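Local coordinates for UDP-N-Acetylenolpyruvylglucosamine Reductase (Thermus caldophilus, PDB 2GQT), which uses FAD and NADPH to reduce enolpyruvyl-UDP-N-acetylglucosamine to UDP-N-acetylmuramate, a step in making the peptidoglycan of the bacterial cell wall, at residues A[42-47]-A[159-164]; A[70-75]-A[88-93]; A[201-204]-A[208-211]. All coordinates share one frame; numbering follows the deposited sequence.

Contact 1 of 3, residues A[42-47]-A[159-164]. With FAD (flavin-adenine dinucleotide), chain C.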
loop_
_atom_site.group_PDB
_atom_site.type_symbol
_atom_site.label_atom_id
_atom_site.label_comp_id
_atom_site.label_asym_id
_atom_site.label_seq_id
_atom_site.Cartn_x
_atom_site.Cartn_y
_atom_site.Cartn_z
ATOM N N TYR A 42 -6.242 -15.361 9.111
ATOM C CA TYR A 42 -5.914 -13.950 9.284
ATOM C C TYR A 42 -5.648 -13.283 7.943
ATOM O O TYR A 42 -5.365 -13.953 6.940
ATOM C CB TYR A 42 -4.679 -13.792 10.187
ATOM C CG TYR A 42 -3.446 -14.483 9.640
ATOM C CD1 TYR A 42 -2.592 -13.834 8.738
ATOM C CD2 TYR A 42 -3.152 -15.799 9.997
ATOM C CE1 TYR A 42 -1.479 -14.478 8.219
ATOM C CE2 TYR A 42 -2.041 -16.448 9.489
ATOM C CZ TYR A 42 -1.206 -15.786 8.596
ATOM O OH TYR A 42 -0.101 -16.437 8.098
ATOM N N ARG A 43 -5.747 -11.955 7.954
ATOM C CA ARG A 43 -5.251 -11.081 6.899
ATOM C C ARG A 43 -4.344 -10.059 7.578
ATOM O O ARG A 43 -4.470 -9.827 8.781
ATOM C CB ARG A 43 -6.407 -10.339 6.231
ATOM C CG ARG A 43 -7.463 -11.226 5.591
ATOM C CD ARG A 43 -8.576 -10.376 5.028
ATOM N NE ARG A 43 -9.716 -11.182 4.610
ATOM C CZ ARG A 43 -10.069 -11.399 3.349
ATOM N NH1 ARG A 43 -9.384 -10.865 2.343
ATOM N NH2 ARG A 43 -11.127 -12.152 3.098
ATOM N N VAL A 44 -3.430 -9.454 6.825
ATOM C CA VAL A 44 -2.593 -8.381 7.363
ATOM C C VAL A 44 -3.024 -7.055 6.748
ATOM O O VAL A 44 -3.199 -6.931 5.528
ATOM C CB VAL A 44 -1.086 -8.613 7.107
ATOM C CG1 VAL A 44 -0.246 -7.538 7.796
ATOM C CG2 VAL A 44 -0.671 -9.982 7.582
ATOM N N LEU A 45 -3.212 -6.065 7.610
ATOM C CA LEU A 45 -3.535 -4.719 7.177
ATOM C C LEU A 45 -2.321 -3.821 7.341
ATOM O O LEU A 45 -1.750 -3.746 8.442
ATOM C CB LEU A 45 -4.703 -4.180 8.005
ATOM C CG LEU A 45 -5.119 -2.719 7.852
ATOM C CD1 LEU A 45 -5.714 -2.442 6.474
ATOM C CD2 LEU A 45 -6.088 -2.362 8.967
ATOM N N GLY A 46 -1.928 -3.148 6.258
ATOM C CA GLY A 46 -0.874 -2.135 6.316
ATOM C C GLY A 46 -1.530 -0.780 6.508
ATOM O O GLY A 46 -2.396 -0.621 7.368
ATOM N N ASN A 47 -1.152 0.190 5.679
ATOM C CA ASN A 47 -1.770 1.509 5.752
ATOM C C ASN A 47 -3.126 1.602 5.042
ATOM O O ASN A 47 -3.723 2.673 4.990
ATOM C CB ASN A 47 -0.820 2.588 5.237
ATOM C CG ASN A 47 -1.158 3.963 5.780
ATOM O OD1 ASN A 47 -1.485 4.116 6.962
ATOM N ND2 ASN A 47 -1.066 4.967 4.921
ATOM N N GLY A 159 0.679 -17.302 3.205
ATOM C CA GLY A 159 0.339 -16.743 4.507
ATOM C C GLY A 159 1.396 -15.806 5.080
ATOM O O GLY A 159 1.269 -15.346 6.216
ATOM N N GLY A 160 2.423 -15.495 4.292
ATOM C CA GLY A 160 3.580 -14.743 4.784
ATOM C C GLY A 160 3.264 -13.336 5.238
ATOM O O GLY A 160 2.556 -12.590 4.558
ATOM N N ILE A 161 3.792 -12.984 6.407
ATOM C CA ILE A 161 3.700 -11.629 6.931
ATOM C C ILE A 161 5.101 -11.031 6.923
ATOM O O ILE A 161 6.001 -11.538 7.594
ATOM C CB ILE A 161 3.132 -11.629 8.360
ATOM C CG1 ILE A 161 1.777 -12.341 8.393
ATOM C CG2 ILE A 161 3.029 -10.190 8.898
ATOM C CD1 ILE A 161 1.161 -12.413 9.770
ATOM N N VAL A 162 5.304 -9.974 6.143
ATOM C CA VAL A 162 6.564 -9.239 6.195
ATOM C C VAL A 162 6.637 -8.530 7.546
ATOM O O VAL A 162 5.716 -7.803 7.914
ATOM C CB VAL A 162 6.654 -8.222 5.053
ATOM C CG1 VAL A 162 7.949 -7.411 5.139
ATOM C CG2 VAL A 162 6.528 -8.932 3.703
ATOM N N THR A 163 7.707 -8.783 8.291
ATOM C CA THR A 163 7.826 -8.251 9.647
ATOM C C THR A 163 8.921 -7.195 9.793
ATOM O O THR A 163 8.823 -6.330 10.669
ATOM C CB THR A 163 8.078 -9.378 10.659
ATOM O OG1 THR A 163 9.133 -10.216 10.175
ATOM C CG2 THR A 163 6.823 -10.207 10.830
ATOM N N ARG A 164 9.925 -7.245 8.919
ATOM C CA ARG A 164 11.124 -6.424 9.058
ATOM C C ARG A 164 11.913 -6.489 7.759
ATOM O O ARG A 164 11.900 -7.523 7.102
ATOM C CB ARG A 164 11.986 -7.087 10.139
ATOM C CG ARG A 164 12.697 -6.231 11.114
ATOM C CD ARG A 164 13.082 -7.151 12.265
ATOM N NE ARG A 164 12.304 -6.785 13.432
ATOM C CZ ARG A 164 11.445 -7.548 14.103
ATOM N NH1 ARG A 164 11.209 -8.817 13.788
ATOM N NH2 ARG A 164 10.828 -7.016 15.143
HETATM P PA FAD C . -2.551 -2.209 2.371
HETATM O O1A FAD C . -3.385 -1.461 1.417
HETATM O O2A FAD C . -2.849 -2.160 3.820
HETATM O O5B FAD C . -2.467 -3.740 1.962
HETATM C C5B FAD C . -2.175 -4.090 0.604
HETATM C C4B FAD C . -1.798 -5.553 0.520
HETATM O O4B FAD C . -0.569 -5.753 1.248
HETATM C C3B FAD C . -2.827 -6.509 1.140
HETATM O O3B FAD C . -2.772 -7.737 0.411
HETATM C C2B FAD C . -2.280 -6.705 2.548
HETATM O O2B FAD C . -2.709 -7.937 3.127
HETATM C C1B FAD C . -0.792 -6.756 2.270
HETATM N N9A FAD C . 0.080 -6.430 3.417
HETATM C C8A FAD C . 0.104 -5.280 4.110
HETATM N N7A FAD C . 1.046 -5.361 5.053
HETATM C C5A FAD C . 1.644 -6.553 4.941
HETATM C C6A FAD C . 2.662 -7.219 5.634
HETATM N N6A FAD C . 3.328 -6.665 6.655
HETATM N N1A FAD C . 3.001 -8.461 5.236
HETATM C C2A FAD C . 2.367 -9.062 4.218
HETATM N N3A FAD C . 1.384 -8.482 3.537
HETATM C C4A FAD C . 1.018 -7.237 3.900
HETATM N N1 FAD C . 1.324 2.191 -5.374
HETATM C C2 FAD C . 2.453 2.138 -6.163
HETATM O O2 FAD C . 2.957 1.058 -6.432
HETATM N N3 FAD C . 2.997 3.312 -6.676
HETATM C C4 FAD C . 2.448 4.557 -6.393
HETATM O O4 FAD C . 2.966 5.578 -6.858
HETATM C C4X FAD C . 1.313 4.601 -5.586
HETATM N N5 FAD C . 0.723 5.826 -5.285
HETATM C C5X FAD C . -0.377 5.864 -4.419
HETATM C C6 FAD C . -0.919 7.101 -4.069
HETATM C C7 FAD C . -2.004 7.180 -3.200
HETATM C C7M FAD C . -2.574 8.552 -2.821
HETATM C C8 FAD C . -2.554 6.000 -2.687
HETATM C C8M FAD C . -3.754 6.066 -1.732
HETATM C C9 FAD C . -2.017 4.766 -3.044
HETATM C C9A FAD C . -0.927 4.681 -3.910
HETATM N N10 FAD C . -0.376 3.442 -4.278
HETATM C C10 FAD C . 0.759 3.418 -5.085
HETATM C "C1'" FAD C . -0.979 2.151 -3.853
HETATM C "C2'" FAD C . -0.493 1.704 -2.464
HETATM O "O2'" FAD C . 0.054 2.817 -1.730
HETATM C "C3'" FAD C . 0.572 0.609 -2.543
HETATM O "O3'" FAD C . 0.023 -0.556 -3.174
HETATM C "C4'" FAD C . 1.134 0.261 -1.158
HETATM O "O4'" FAD C . 2.266 -0.597 -1.312
HETATM C "C5'" FAD C . 0.117 -0.413 -0.240
HETATM O "O5'" FAD C . 0.714 -0.485 1.055
HETATM P P FAD C . -0.214 -0.446 2.353
HETATM O O1P FAD C . 0.685 -0.587 3.514
HETATM O O2P FAD C . -1.173 0.678 2.307
HETATM O O3P FAD C . -0.984 -1.841 2.150
#
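Val44 overlaps Ile161 with one of its two methyls, CG2, which crosses the isoleucine chain obliquely and presses on CG1 at 3.5 Å, tighter than usual for two carbons. The other methyl, CG1, lies anti to the backbone N (chi1 -175°) and is thereby turned to the adenine of FAD, reaching C5A and C6A at 3.6 Å. One valine thus serves both protein and cofactor. Two residues earlier, Tyr42 brings CE1 to the isoleucine tip CD1 at 3.7 Å, and its hydroxyl donates a hydrogen bond to Gly159 O (2.6 Å), an oxygen that lies at the ring edge, near the ring plane. In the FAD-binding fold of the MurB family the two segments belong to different sheets: strand 42-44 is the last of a mixed sheet, whereas 161-164 opens a long antiparallel strand. The backbone of Val162 pairs with the adenine edge, its N donating to N1A and its O accepting from N6A, both at 2.9 Å, the second bond the straighter at 166°. Val44 O takes the ribose hydroxyl O2B, and the amides of Gly46 and Asn47 donate to phosphate oxygens O2A and O1P. A CB on Gly46 would run into O1P.

Contact 2 of 3, residues A[70-75]-A[88-93]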
loop_
_atom_site.group_PDB
_atom_site.type_symbol
_atom_site.label_atom_id
_atom_site.label_comp_id
_atom_site.label_asym_id
_atom_site.label_seq_id
_atom_site.Cartn_x
_atom_site.Cartn_y
_atom_site.Cartn_z
ATOM N N GLN A 70 7.289 -1.369 14.454
ATOM C CA GLN A 70 7.276 0.032 14.006
ATOM C C GLN A 70 8.593 0.757 14.328
ATOM O O GLN A 70 8.753 1.955 14.064
ATOM C CB GLN A 70 6.111 0.789 14.656
ATOM C CG GLN A 70 4.756 0.706 13.992
ATOM C CD GLN A 70 3.726 1.520 14.755
ATOM O OE1 GLN A 70 3.148 2.476 14.234
ATOM N NE2 GLN A 70 3.526 1.169 16.017
ATOM N N THR A 71 9.540 0.056 14.922
ATOM C CA THR A 71 10.832 0.673 15.152
ATOM C C THR A 71 11.762 0.403 13.966
ATOM O O THR A 71 11.569 -0.565 13.210
ATOM C CB THR A 71 11.468 0.218 16.464
ATOM O OG1 THR A 71 11.734 -1.172 16.386
ATOM C CG2 THR A 71 10.536 0.466 17.642
ATOM N N TYR A 72 12.762 1.262 13.785
ATOM C CA TYR A 72 13.590 1.207 12.594
ATOM C C TYR A 72 14.968 1.794 12.825
ATOM O O TYR A 72 15.165 2.672 13.680
ATOM C CB TYR A 72 12.914 1.926 11.408
ATOM C CG TYR A 72 12.755 3.418 11.623
ATOM C CD1 TYR A 72 13.707 4.322 11.134
ATOM C CD2 TYR A 72 11.669 3.929 12.338
ATOM C CE1 TYR A 72 13.572 5.684 11.348
ATOM C CE2 TYR A 72 11.537 5.289 12.550
ATOM C CZ TYR A 72 12.485 6.162 12.050
ATOM O OH TYR A 72 12.353 7.518 12.261
ATOM N N ASP A 73 15.916 1.313 12.041
ATOM C CA ASP A 73 17.243 1.892 11.943
ATOM C C ASP A 73 17.571 1.836 10.455
ATOM O O ASP A 73 17.607 0.748 9.883
ATOM C CB ASP A 73 18.233 1.045 12.760
ATOM C CG ASP A 73 19.640 1.624 12.800
ATOM O OD1 ASP A 73 20.047 2.337 11.866
ATOM O OD2 ASP A 73 20.359 1.332 13.781
ATOM N N LEU A 74 17.791 2.984 9.812
ATOM C CA LEU A 74 18.071 2.986 8.368
ATOM C C LEU A 74 19.261 2.126 7.963
ATOM O O LEU A 74 19.322 1.632 6.838
ATOM C CB LEU A 74 18.314 4.404 7.858
ATOM C CG LEU A 74 17.097 5.317 7.759
ATOM C CD1 LEU A 74 17.592 6.715 7.490
ATOM C CD2 LEU A 74 16.115 4.865 6.671
ATOM N N LYS A 75 20.209 1.966 8.876
ATOM C CA LYS A 75 21.413 1.191 8.604
ATOM C C LYS A 75 21.331 -0.204 9.229
ATOM O O LYS A 75 22.324 -0.942 9.265
ATOM C CB LYS A 75 22.647 1.953 9.093
ATOM C CG LYS A 75 22.932 3.225 8.295
ATOM C CD LYS A 75 24.102 4.009 8.873
ATOM C CE LYS A 75 24.483 5.179 7.981
ATOM N NZ LYS A 75 24.892 4.744 6.615
ATOM N N VAL A 88 11.316 7.560 3.654
ATOM C CA VAL A 88 11.769 8.401 2.545
ATOM C C VAL A 88 12.409 9.697 3.075
ATOM O O VAL A 88 13.504 10.093 2.642
ATOM C CB VAL A 88 10.603 8.708 1.576
ATOM C CG1 VAL A 88 10.985 9.782 0.577
ATOM C CG2 VAL A 88 10.151 7.429 0.848
ATOM N N GLN A 89 11.732 10.357 4.006
ATOM C CA GLN A 89 12.248 11.616 4.555
ATOM C C GLN A 89 13.453 11.396 5.463
ATOM O O GLN A 89 14.413 12.172 5.435
ATOM C CB GLN A 89 11.151 12.386 5.286
ATOM C CG GLN A 89 9.960 12.787 4.422
ATOM C CD GLN A 89 10.335 13.651 3.240
ATOM O OE1 GLN A 89 11.245 14.486 3.322
ATOM N NE2 GLN A 89 9.628 13.462 2.129
ATOM N N GLU A 90 13.419 10.331 6.256
ATOM C CA GLU A 90 14.547 10.014 7.128
ATOM C C GLU A 90 15.815 9.713 6.342
ATOM O O GLU A 90 16.913 10.110 6.746
ATOM C CB GLU A 90 14.207 8.836 8.039
ATOM C CG GLU A 90 13.186 9.158 9.103
ATOM C CD GLU A 90 13.761 9.987 10.216
ATOM O OE1 GLU A 90 14.096 11.162 9.955
ATOM O OE2 GLU A 90 13.886 9.447 11.335
ATOM N N ALA A 91 15.670 9.013 5.222
ATOM C CA ALA A 91 16.812 8.694 4.390
ATOM C C ALA A 91 17.453 9.978 3.870
ATOM O O ALA A 91 18.670 10.135 3.953
ATOM C CB ALA A 91 16.407 7.791 3.254
ATOM N N ALA A 92 16.650 10.912 3.369
ATOM C CA ALA A 92 17.175 12.209 2.923
ATOM C C ALA A 92 17.939 12.908 4.052
ATOM O O ALA A 92 19.047 13.394 3.840
ATOM C CB ALA A 92 16.049 13.092 2.412
ATOM N N ARG A 93 17.357 12.944 5.247
ATOM C CA ARG A 93 17.992 13.573 6.408
ATOM C C ARG A 93 19.345 12.944 6.719
ATOM O O ARG A 93 20.270 13.639 7.155
ATOM C CB ARG A 93 17.098 13.466 7.636
ATOM C CG ARG A 93 15.922 14.391 7.620
ATOM C CD ARG A 93 15.030 14.166 8.816
ATOM N NE ARG A 93 13.769 14.839 8.577
ATOM C CZ ARG A 93 12.599 14.236 8.408
ATOM N NH1 ARG A 93 12.491 12.918 8.508
ATOM N NH2 ARG A 93 11.518 14.967 8.158
#
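The ring of Tyr72 meets Glu90 at its hydroxyl edge, where OE2 lies close to the ring plane; Gln70 O lies in plane at a different part of the rim, beside CD2. Ring and carboxylate are turned 73° against each other, and the two side chains meet almost perpendicularly. Here a loop of the FAD-binding domain, leading from strand 61-65 to strand 77-79 and containing an Asx turn at Asp73, rests on the last turns of helix 84-93. Tyr72 OH donates to Glu90 OE2 over 2.6 Å, approaching the anti side of that oxygen. The other oxygen, OE1, accepts from Arg93 NH1 at 2.8 Å, a salt bridge between residues three apart on the helix, made from above the carboxylate plane. A bend at chi2 (-75°) folds the glutamate chain so that its carboxylate serves both partners. Cutting Glu90 back to an alanine is likely to leave the Tyr72 hydroxyl without its acceptor and the Arg93 guanidinium without its carboxylate, free to turn. Leu86 and Leu87 of the same helix also touch the tyrosine. In the Asx turn, Asp73 OD1 accepts from Lys75 N at 3.0 Å, a tight bend that spans Leu74. The leucine is aimed at the helix, where its CD1 rests 3.5 Å from Glu90 O and 3.8 Å from Ala91 N.

Contact 3 of 3, residues A[201-204]-A[208-211]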
loop_
_atom_site.group_PDB
_atom_site.type_symbol
_atom_site.label_atom_id
_atom_site.label_comp_id
_atom_site.label_asym_id
_atom_site.label_seq_id
_atom_site.Cartn_x
_atom_site.Cartn_y
_atom_site.Cartn_z
ATOM N N PHE A 201 -7.061 1.580 -11.515
ATOM C CA PHE A 201 -6.865 0.608 -12.579
ATOM C C PHE A 201 -5.401 0.424 -12.946
ATOM O O PHE A 201 -4.586 1.332 -12.761
ATOM C CB PHE A 201 -7.671 1.008 -13.825
ATOM C CG PHE A 201 -9.158 0.999 -13.606
ATOM C CD1 PHE A 201 -9.855 2.182 -13.385
ATOM C CD2 PHE A 201 -9.860 -0.198 -13.604
ATOM C CE1 PHE A 201 -11.231 2.165 -13.163
ATOM C CE2 PHE A 201 -11.237 -0.222 -13.379
ATOM C CZ PHE A 201 -11.920 0.963 -13.166
ATOM N N LYS A 202 -5.101 -0.769 -13.455
ATOM C CA LYS A 202 -3.822 -1.078 -14.097
ATOM C C LYS A 202 -3.786 -0.472 -15.498
ATOM O O LYS A 202 -4.828 -0.236 -16.104
ATOM C CB LYS A 202 -3.664 -2.592 -14.246
ATOM C CG LYS A 202 -3.520 -3.361 -12.949
ATOM C CD LYS A 202 -3.379 -4.854 -13.224
ATOM C CE LYS A 202 -2.937 -5.622 -11.987
ATOM N NZ LYS A 202 -4.005 -5.685 -10.962
ATOM N N ASN A 203 -2.584 -0.269 -16.028
ATOM C CA ASN A 203 -2.424 0.155 -17.416
ATOM C C ASN A 203 -2.324 -1.037 -18.375
ATOM O O ASN A 203 -1.550 -1.970 -18.126
ATOM C CB ASN A 203 -1.195 1.057 -17.564
ATOM C CG ASN A 203 -1.310 2.351 -16.778
ATOM O OD1 ASN A 203 -2.404 2.874 -16.563
ATOM N ND2 ASN A 203 -0.173 2.881 -16.352
ATOM N N PRO A 204 -3.114 -1.026 -19.467
ATOM C CA PRO A 204 -2.921 -2.030 -20.510
ATOM C C PRO A 204 -1.553 -1.854 -21.172
ATOM O O PRO A 204 -0.982 -0.760 -21.090
ATOM C CB PRO A 204 -4.040 -1.716 -21.512
ATOM C CG PRO A 204 -5.033 -0.921 -20.752
ATOM C CD PRO A 204 -4.224 -0.115 -19.795
ATOM N N SER A 208 -2.365 4.006 -21.203
ATOM C CA SER A 208 -2.475 4.650 -19.891
ATOM C C SER A 208 -3.925 4.701 -19.430
ATOM O O SER A 208 -4.768 5.286 -20.107
ATOM C CB SER A 208 -1.906 6.070 -19.933
ATOM O OG SER A 208 -2.342 6.836 -18.820
ATOM N N ALA A 209 -4.202 4.097 -18.274
ATOM C CA ALA A 209 -5.556 4.078 -17.704
ATOM C C ALA A 209 -6.135 5.484 -17.504
ATOM O O ALA A 209 -7.252 5.756 -17.942
ATOM C CB ALA A 209 -5.579 3.292 -16.398
ATOM N N GLY A 210 -5.373 6.369 -16.867
ATOM C CA GLY A 210 -5.821 7.737 -16.615
ATOM C C GLY A 210 -6.164 8.493 -17.884
ATOM O O GLY A 210 -7.218 9.125 -17.975
ATOM N N ARG A 211 -5.271 8.412 -18.870
ATOM C CA ARG A 211 -5.476 9.068 -20.160
ATOM C C ARG A 211 -6.662 8.465 -20.915
ATOM O O ARG A 211 -7.473 9.204 -21.481
ATOM C CB ARG A 211 -4.200 9.016 -21.010
ATOM C CG ARG A 211 -4.073 10.154 -22.010
ATOM C CD ARG A 211 -2.678 10.232 -22.618
ATOM N NE ARG A 211 -1.635 10.243 -21.597
ATOM C CZ ARG A 211 -0.673 9.328 -21.487
ATOM N NH1 ARG A 211 -0.589 8.323 -22.352
ATOM N NH2 ARG A 211 0.220 9.427 -20.516
#
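Asn203 reaches over to the start of helix 209-215 and takes the first amide of that helix: Ala209 N donates to OD1 at 2.8 Å, in a nearly straight bond. Together with Ser208 at the N-cap position this makes a helix start in which side chains supply acceptors to the first-turn N-H groups. The asparagine gets there by its torsions. With chi1 near -63°, CG lies anti to the carbonyl carbon and beside the backbone N, which carries the amide nearer the helix than the CB direction alone would suggest. The donor stands 45° above the carbonyl plane of that amide, so the bond does not follow a lone pair. OD1 also lies 3.2 Å from Ala209 CB, and that methyl meets Lys202 O as well, giving the small side chain a polar rim on the loop side and a carbon neighbour in Phe201 CB at 4.0 Å. Beyond CB the phenylalanine turns off, its ring leading away from the helix start to Val251 and Val254 of helix 244-257. Lys202 points the other way, its NZ donating to Leu262 O. This loop of the C-terminal domain follows closely on Cys199, probably the proton donor of the active site, whose side chain is about 6 Å from that of Phe201. On the serine, chi1 of 163° sends OG back toward the helix, where it accepts a weak bond from Arg211 N at 3.3 Å, while the Arg211 guanidinium carries Ser208 CB on one face, offset toward its rim.

In the fold
Contact 1 belongs to the FAD pocket itself, at its adenine and diphosphate end. Contact 2, whose two segments both fall between those of contact 1 in sequence, lies farther out in the same half of the molecule: its nearest atoms are about 6 Å from contact 1, and the Tyr72 side chain is about 14 Å from FAD. Contact 3 follows later in the chain, on the opposite side of its centre, with centres about 28 Å from contact 1 and 32 Å from contact 2. It nevertheless approaches the chemistry, the Lys202 side chain being about 7 Å from that of Arg152, a likely active-site residue, and about 10 Å from FAD.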